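Local coordinates for protein VIN1 (PDB 6BFI) that probably binds actin filaments as a sponge vinculin homolog and may play a role in cell-cell adhesion, at residues A[271-274]-A[275-279]. Numbering follows the deposited sequence.
Sequences LAHM and FHQAQ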
# COMPACT_ATOMS: atom_id res chain seq x y z
N LEU A 271 -5.70 -14.68 0.91
CA LEU A 271 -5.29 -16.08 0.89
C LEU A 271 -4.81 -16.52 2.27
O LEU A 271 -5.21 -17.58 2.76
CB LEU A 271 -4.19 -16.29 -0.16
CG LEU A 271 -4.67 -16.49 -1.60
CD1 LEU A 271 -3.49 -16.44 -2.56
CD2 LEU A 271 -5.42 -17.80 -1.73
N ALA A 272 -3.95 -15.71 2.90
CA ALA A 272 -3.50 -16.03 4.25
C ALA A 272 -4.68 -16.11 5.22
O ALA A 272 -4.77 -17.04 6.03
CB ALA A 272 -2.49 -14.99 4.72
N HIS A 273 -5.60 -15.14 5.13
CA HIS A 273 -6.76 -15.15 6.01
C HIS A 273 -7.63 -16.38 5.77
O HIS A 273 -8.18 -16.95 6.72
CB HIS A 273 -7.57 -13.87 5.81
CG HIS A 273 -8.64 -13.67 6.84
ND1 HIS A 273 -9.96 -14.01 6.63
CD2 HIS A 273 -8.58 -13.16 8.10
CE1 HIS A 273 -10.67 -13.72 7.70
NE2 HIS A 273 -9.86 -13.20 8.61
N MET A 274 -7.75 -16.80 4.51
CA MET A 274 -8.52 -18.01 4.22
C MET A 274 -7.83 -19.25 4.79
O MET A 274 -8.50 -20.13 5.35
CB MET A 274 -8.71 -18.14 2.71
CG MET A 274 -9.56 -19.33 2.28
SD MET A 274 -9.79 -19.40 0.49
CE MET A 274 -10.89 -18.01 0.23
N PHE A 275 -6.51 -19.33 4.67
CA PHE A 275 -5.75 -20.40 5.31
C PHE A 275 -6.04 -20.45 6.81
O PHE A 275 -6.34 -21.51 7.36
CB PHE A 275 -4.25 -20.19 5.08
CG PHE A 275 -3.70 -20.97 3.91
CD1 PHE A 275 -3.75 -20.45 2.62
CD2 PHE A 275 -3.11 -22.20 4.11
CE1 PHE A 275 -3.24 -21.16 1.55
CE2 PHE A 275 -2.59 -22.92 3.04
CZ PHE A 275 -2.66 -22.40 1.76
N HIS A 276 -5.98 -19.29 7.47
CA HIS A 276 -6.13 -19.26 8.92
C HIS A 276 -7.56 -19.59 9.34
O HIS A 276 -7.78 -20.27 10.35
CB HIS A 276 -5.70 -17.90 9.46
CG HIS A 276 -4.32 -17.50 9.06
ND1 HIS A 276 -3.81 -16.24 9.27
CD2 HIS A 276 -3.32 -18.21 8.47
CE1 HIS A 276 -2.57 -16.18 8.82
NE2 HIS A 276 -2.25 -17.36 8.33
N GLN A 277 -8.54 -19.11 8.58
CA GLN A 277 -9.94 -19.43 8.87
C GLN A 277 -10.21 -20.92 8.69
O GLN A 277 -10.96 -21.52 9.47
CB GLN A 277 -10.86 -18.60 7.97
CG GLN A 277 -10.89 -17.13 8.30
CD GLN A 277 -11.89 -16.79 9.39
OE1 GLN A 277 -13.07 -17.13 9.28
NE2 GLN A 277 -11.43 -16.13 10.44
N ALA A 278 -9.62 -21.53 7.67
CA ALA A 278 -9.79 -22.96 7.47
C ALA A 278 -9.10 -23.75 8.58
O ALA A 278 -9.62 -24.78 9.03
CB ALA A 278 -9.26 -23.37 6.10
N GLN A 279 -7.93 -23.28 9.03
CA GLN A 279 -7.25 -23.94 10.14
C GLN A 279 -8.07 -23.85 11.42
O GLN A 279 -8.19 -24.84 12.15
CB GLN A 279 -5.86 -23.32 10.34
CG GLN A 279 -4.89 -23.59 9.19
CD GLN A 279 -3.74 -22.60 9.16
OE1 GLN A 279 -3.57 -21.78 10.06
NE2 GLN A 279 -2.94 -22.66 8.09
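Leu271 O accepts a hydrogen bond from Phe275 N at 2.9 Å, the first of four successive i to i+4 bonds that run through two turns of the α-helix 268-283, part of the all-helical architecture of this vinculin-family chain. The carbonyl oxygens of Ala272, His273 and Met274 accept the amides of His276, Gln277 and Ala278 in the same way. The aromatic ring of Phe275 brings its CD1 edge to Leu271 O (3.2 Å), with the oxygen in the ring plane, while its side chain packs on Cys298 of helix 289-306 and Leu357 of helix 344-375. One helical face is thereby set against two neighbouring helices. On another side, His273 and Gln277 lie alongside each other, imidazole and amide planes only 6° apart; the Gln277 chain, bent at chi2 (-86°), lays CG 3.5 Å from His273 CE1. His276 has CG anti to its carbonyl carbon (chi1 -55°), which swings the imidazole back over the preceding turn, and its NE2 is hydrogen-bonded to Glu361. With an alanine in its place, the Glu361 carboxylate is likely to lose its imidazole partner, and the carbonyl of Ala272 the ring that lies against it. Ala272 O sits 3.0 Å above the His276 ring plane, displaced from the ring centre toward the CG-CD2 bond, 3.1 Å from His276 CD2.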